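PDB 4IIW: Lmo1499 protein from Listeria monocytogenes, which probably acts as a membrane-bound lytic transglycosylase that cuts nascent peptidoglycan strands internally and so ends their elongation. Local coordinates for residues B[257-262]-B[285-290]; B[224-229]-B[303-308]. All coordinates share one frame; numbering follows the deposited sequence.

Contact 1. Residues B[257-262]-B[285-290]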
loop_
_atom_site.group_PDB
_atom_site.type_symbol
_atom_site.label_atom_id
_atom_site.label_comp_id
_atom_site.label_asym_id
_atom_site.label_seq_id
_atom_site.Cartn_x
_atom_site.Cartn_y
_atom_site.Cartn_z
ATOM N N GLN B 257 -4.276 -56.020 -26.548
ATOM C CA GLN B 257 -3.825 -55.502 -25.241
ATOM C C GLN B 257 -3.016 -54.202 -25.347
ATOM O O GLN B 257 -1.926 -54.095 -24.782
ATOM C CB GLN B 257 -3.004 -56.574 -24.503
ATOM C CG GLN B 257 -3.817 -57.813 -24.086
ATOM C CD GLN B 257 -2.970 -58.924 -23.480
ATOM O OE1 GLN B 257 -1.764 -58.994 -23.701
ATOM N NE2 GLN B 257 -3.612 -59.817 -22.732
ATOM N N THR B 258 -3.561 -53.220 -26.063
ATOM C CA THR B 258 -2.891 -51.943 -26.244
ATOM C C THR B 258 -3.555 -50.890 -25.334
ATOM O O THR B 258 -4.758 -50.626 -25.451
ATOM C CB THR B 258 -2.873 -51.522 -27.749
ATOM O OG1 THR B 258 -2.090 -50.335 -27.921
ATOM C CG2 THR B 258 -4.262 -51.294 -28.286
ATOM N N ASP B 259 -2.752 -50.311 -24.425
ATOM C CA ASP B 259 -3.215 -49.327 -23.415
ATOM C C ASP B 259 -3.992 -48.153 -23.958
ATOM O O ASP B 259 -5.035 -47.798 -23.409
ATOM C CB ASP B 259 -2.040 -48.774 -22.578
ATOM C CG ASP B 259 -1.471 -49.796 -21.612
ATOM O OD1 ASP B 259 -1.901 -50.971 -21.648
ATOM O OD2 ASP B 259 -0.583 -49.424 -20.815
ATOM N N PRO B 260 -3.481 -47.521 -25.025
ATOM C CA PRO B 260 -4.207 -46.398 -25.577
ATOM C C PRO B 260 -5.681 -46.691 -25.850
ATOM O O PRO B 260 -6.508 -45.769 -25.754
ATOM C CB PRO B 260 -3.460 -46.115 -26.879
ATOM C CG PRO B 260 -2.073 -46.472 -26.586
ATOM C CD PRO B 260 -2.171 -47.694 -25.686
ATOM N N THR B 261 -6.016 -47.940 -26.198
ATOM C CA THR B 261 -7.416 -48.270 -26.465
ATOM C C THR B 261 -8.183 -48.290 -25.154
ATOM O O THR B 261 -9.361 -47.939 -25.121
ATOM C CB THR B 261 -7.619 -49.600 -27.257
ATOM O OG1 THR B 261 -7.206 -50.734 -26.478
ATOM C CG2 THR B 261 -6.869 -49.552 -28.593
ATOM N N VAL B 262 -7.516 -48.699 -24.075
ATOM C CA VAL B 262 -8.142 -48.688 -22.756
ATOM C C VAL B 262 -8.409 -47.230 -22.328
ATOM O O VAL B 262 -9.504 -46.895 -21.867
ATOM C CB VAL B 262 -7.277 -49.411 -21.706
ATOM C CG1 VAL B 262 -7.811 -49.150 -20.296
ATOM C CG2 VAL B 262 -7.220 -50.892 -22.009
ATOM N N ASN B 285 -11.950 -51.859 -25.238
ATOM C CA ASN B 285 -10.949 -52.473 -24.376
ATOM C C ASN B 285 -10.323 -53.722 -25.004
ATOM O O ASN B 285 -10.903 -54.828 -24.953
ATOM C CB ASN B 285 -11.585 -52.842 -23.048
ATOM C CG ASN B 285 -10.607 -53.445 -22.100
ATOM O OD1 ASN B 285 -9.432 -53.596 -22.434
ATOM N ND2 ASN B 285 -11.074 -53.800 -20.898
ATOM N N THR B 286 -9.125 -53.555 -25.564
ATOM C CA THR B 286 -8.433 -54.656 -26.236
ATOM C C THR B 286 -7.779 -55.655 -25.286
ATOM O O THR B 286 -7.117 -56.588 -25.730
ATOM C CB THR B 286 -7.412 -54.150 -27.248
ATOM O OG1 THR B 286 -6.479 -53.276 -26.592
ATOM C CG2 THR B 286 -8.131 -53.404 -28.381
ATOM N N TYR B 287 -7.943 -55.444 -23.983
ATOM C CA TYR B 287 -7.506 -56.414 -22.991
ATOM C C TYR B 287 -8.627 -57.429 -22.761
ATOM O O TYR B 287 -8.363 -58.568 -22.382
ATOM C CB TYR B 287 -7.147 -55.738 -21.671
ATOM C CG TYR B 287 -5.765 -55.143 -21.650
ATOM C CD1 TYR B 287 -5.505 -53.913 -22.238
ATOM C CD2 TYR B 287 -4.713 -55.812 -21.028
ATOM C CE1 TYR B 287 -4.236 -53.369 -22.218
ATOM C CE2 TYR B 287 -3.441 -55.273 -20.996
ATOM C CZ TYR B 287 -3.207 -54.052 -21.596
ATOM O OH TYR B 287 -1.940 -53.514 -21.576
ATOM N N LYS B 288 -9.871 -57.007 -23.002
ATOM C CA LYS B 288 -11.053 -57.864 -22.808
ATOM C C LYS B 288 -11.744 -58.361 -24.077
ATOM O O LYS B 288 -12.664 -59.136 -23.998
ATOM C CB LYS B 288 -12.091 -57.148 -21.934
ATOM C CG LYS B 288 -11.723 -57.135 -20.454
ATOM C CD LYS B 288 -12.931 -56.816 -19.572
ATOM C CE LYS B 288 -12.614 -57.024 -18.084
ATOM N NZ LYS B 288 -12.272 -58.434 -17.719
ATOM N N ASN B 289 -11.300 -57.920 -25.241
ATOM C CA ASN B 289 -11.932 -58.310 -26.500
ATOM C C ASN B 289 -10.903 -58.629 -27.540
ATOM O O ASN B 289 -9.877 -57.948 -27.613
ATOM C CB ASN B 289 -12.760 -57.145 -27.032
ATOM C CG ASN B 289 -13.903 -56.783 -26.126
ATOM O OD1 ASN B 289 -14.864 -57.521 -26.019
ATOM N ND2 ASN B 289 -13.817 -55.629 -25.497
ATOM N N ASN B 290 -11.158 -59.652 -28.349
ATOM C CA ASN B 290 -10.252 -59.959 -29.442
ATOM C C ASN B 290 -10.539 -59.036 -30.625
ATOM O O ASN B 290 -11.573 -58.363 -30.664
ATOM C CB ASN B 290 -10.362 -61.414 -29.860
ATOM C CG ASN B 290 -9.844 -62.367 -28.792
ATOM O OD1 ASN B 290 -10.567 -62.751 -27.864
ATOM N ND2 ASN B 290 -8.592 -62.783 -28.944
HETATM O O HOH W 1 -6.246 -59.766 -22.170
#
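Gln257 lays its aliphatic stem over one face of the Tyr287 ring: CB sits 3.8 Å from the ring centroid and 12° off the normal, a CH-pi contact. Val262 approaches the ring obliquely with CG2, 3.5 Å from CD1 of Tyr287. With chi1 at -82°, CG of the tyrosine stands opposite its own carbonyl carbon, and the ring runs out along residues 257-259 until Tyr287 OH donates to Asp259 OD1 at 2.5 Å, near the ring plane. A long, flat side chain with a polar end suits this reach.

Thr286 is the second link. Its carbonyl takes the N-H of Gln257, while its OG1 accepts from Thr258 N at 3.0 Å and donates to Thr261 OG1 at 2.6 Å; Thr261 OG1 in turn donates to Thr258 O, in the carbonyl plane. In Thr286 and Thr261 a hydroxyl on CB can both accept and donate close to the backbone. Asn285 turns the loop, its OD1 accepting from Tyr287 N in an Asx turn.

These hydrogen bonds tie the loop to the start of helix 259-265, where Thr258 OG1 bonds Glu232, predicted to be important for catalysis. This is consistent with Thr286 helping to position Thr258, and through it probably Glu232.

Contact 2. Residues B[224-229]-B[303-308]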
loop_
_atom_site.group_PDB
_atom_site.type_symbol
_atom_site.label_atom_id
_atom_site.label_comp_id
_atom_site.label_asym_id
_atom_site.label_seq_id
_atom_site.Cartn_x
_atom_site.Cartn_y
_atom_site.Cartn_z
ATOM N N THR B 224 -8.435 -47.699 -38.254
ATOM C CA THR B 224 -8.395 -48.252 -36.908
ATOM C C THR B 224 -6.963 -48.706 -36.584
ATOM O O THR B 224 -6.381 -48.303 -35.543
ATOM C CB THR B 224 -9.387 -49.390 -36.754
ATOM O OG1 THR B 224 -10.714 -48.881 -36.960
ATOM C CG2 THR B 224 -9.289 -49.999 -35.365
HETATM N N MSE B 225 -6.386 -49.530 -37.467
HETATM C CA MSE B 225 -4.990 -49.966 -37.281
HETATM C C MSE B 225 -4.067 -48.816 -37.197
HETATM O O MSE B 225 -3.192 -48.785 -36.350
HETATM C CB MSE B 225 -4.463 -50.827 -38.427
HETATM C CG MSE B 225 -4.264 -52.233 -38.058
HETATM SE SE MSE B 225 -2.912 -52.503 -36.677
HETATM C CE MSE B 225 -3.271 -54.405 -36.631
ATOM N N SER B 226 -4.222 -47.891 -38.124
ATOM C CA SER B 226 -3.355 -46.735 -38.145
ATOM C C SER B 226 -3.346 -46.068 -36.781
ATOM O O SER B 226 -2.278 -45.764 -36.276
ATOM C CB SER B 226 -3.787 -45.747 -39.229
ATOM O OG SER B 226 -3.644 -46.337 -40.503
ATOM N N SER B 227 -4.522 -45.900 -36.169
ATOM C CA SER B 227 -4.612 -45.204 -34.882
ATOM C C SER B 227 -3.951 -45.935 -33.713
ATOM O O SER B 227 -3.284 -45.297 -32.881
ATOM C CB SER B 227 -6.065 -44.883 -34.509
ATOM O OG SER B 227 -6.794 -46.064 -34.296
ATOM N N ILE B 228 -4.143 -47.254 -33.620
ATOM C CA ILE B 228 -3.531 -47.985 -32.517
ATOM C C ILE B 228 -2.017 -47.975 -32.709
ATOM O O ILE B 228 -1.265 -48.006 -31.721
ATOM C CB ILE B 228 -4.110 -49.401 -32.308
ATOM C CG1 ILE B 228 -3.792 -50.342 -33.452
ATOM C CG2 ILE B 228 -5.609 -49.339 -32.151
ATOM C CD1 ILE B 228 -4.342 -51.752 -33.215
ATOM N N ILE B 229 -1.574 -47.904 -33.971
ATOM C CA ILE B 229 -0.137 -47.811 -34.285
ATOM C C ILE B 229 0.362 -46.428 -33.882
ATOM O O ILE B 229 1.423 -46.309 -33.268
ATOM C CB ILE B 229 0.193 -48.055 -35.795
ATOM C CG1 ILE B 229 -0.165 -49.480 -36.229
ATOM C CG2 ILE B 229 1.664 -47.857 -36.070
ATOM C CD1 ILE B 229 -0.034 -49.719 -37.748
ATOM N N SER B 303 3.042 -41.759 -41.636
ATOM C CA SER B 303 3.914 -42.785 -41.120
ATOM C C SER B 303 3.097 -44.002 -40.646
ATOM O O SER B 303 3.334 -45.132 -41.069
ATOM C CB SER B 303 4.759 -42.222 -39.987
ATOM O OG SER B 303 5.685 -43.194 -39.554
ATOM N N SER B 304 2.125 -43.757 -39.781
ATOM C CA SER B 304 1.280 -44.829 -39.272
ATOM C C SER B 304 0.434 -45.474 -40.353
ATOM O O SER B 304 0.244 -46.693 -40.350
ATOM C CB SER B 304 0.387 -44.323 -38.154
ATOM O OG SER B 304 1.171 -44.055 -37.008
HETATM N N MSE B 305 -0.083 -44.675 -41.276
HETATM C CA MSE B 305 -0.887 -45.230 -42.350
HETATM C C MSE B 305 -0.068 -46.209 -43.196
HETATM O O MSE B 305 -0.557 -47.289 -43.496
HETATM C CB MSE B 305 -1.531 -44.126 -43.177
HETATM C CG MSE B 305 -2.680 -43.464 -42.444
HETATM SE SE MSE B 305 -3.450 -42.007 -43.437
HETATM C CE MSE B 305 -4.739 -41.391 -42.110
ATOM N N GLU B 306 1.164 -45.837 -43.572
ATOM C CA GLU B 306 2.045 -46.761 -44.301
ATOM C C GLU B 306 2.261 -48.046 -43.527
ATOM O O GLU B 306 2.265 -49.126 -44.104
ATOM C CB GLU B 306 3.435 -46.176 -44.584
ATOM C CG GLU B 306 3.731 -45.800 -46.032
ATOM C CD GLU B 306 5.243 -45.821 -46.316
ATOM O OE1 GLU B 306 5.645 -45.942 -47.500
ATOM O OE2 GLU B 306 6.036 -45.756 -45.346
ATOM N N ALA B 307 2.478 -47.917 -42.226
ATOM C CA ALA B 307 2.698 -49.073 -41.378
ATOM C C ALA B 307 1.511 -50.035 -41.429
ATOM O O ALA B 307 1.692 -51.251 -41.467
ATOM C CB ALA B 307 2.970 -48.638 -39.951
ATOM N N ALA B 308 0.306 -49.486 -41.460
ATOM C CA ALA B 308 -0.899 -50.301 -41.465
ATOM C C ALA B 308 -1.013 -51.109 -42.745
ATOM O O ALA B 308 -1.382 -52.265 -42.701
ATOM C CB ALA B 308 -2.166 -49.417 -41.269
#
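This is a buried helix-helix packing contact, joining helix 219-232 to the short helix 302-309 far along the chain, with no hydrogen bond between residues 224-229 and 303-308 themselves. The axes of the two segments approach to 8.2 Å and their directions differ by 121°, so the helices cross steeply. The small side chains of Ser226, Ser304, Ala307 and Ala308 permit that closeness. The nearest CA atoms, those of Ser226 and Met305, are 5.1 Å apart, and the CB of Met305 points away overall.

At the crossing, Ser226 OG lies against the backbone of the partner, 3.5 Å from Met305 CA, and also meets the methyl group of Ala308. These are van der Waals contacts; chi1 of -64° sets OG beside its own backbone N, and its hydrogen bond goes to Phe222 O one turn earlier. Ser304 rests its CB 3.6 Å from Ser226 O, but its OG bonds across to Glu230 of the other helix, one residue beyond 224-229. Serine suits both places, being small enough for close packing, and each buried hydroxyl has a partner.

Ile229 supplies the bulk. Its CD1 reaches 3.9 Å from Ala307 CB, and its CG2 branch lies by Ser304 OG. Met225, a selenomethionine, touches with its stem alone, CB to Ala308 CB at 3.9 Å; its bent chain then leads off to Phe246 and Tyr247 of helix 239-251.

The result is a steep crossing of two helices through small residues, beside the C-terminal end of helix 219-232 that carries Glu232, predicted to matter for catalysis.

How the contacts relate
Contact 1 is nested along the chain inside the long loop that contact 2 closes, and the two centres lie 16 Å apart. Helix 219-232 connects them: one side packs on residues 303-308, while Ile228 turns its CG2 to Thr261 CG2 of contact 1, 3.8 Å away. The same helix ends at Glu232, the predicted catalytic site. The side chain of Thr258 comes within about 3 Å of that of Glu232, and that of Ile229 within about 6 Å. The two approach the glutamate by different routes: contact 1 meets its side chain directly, while contact 2 packs the helix that bears it.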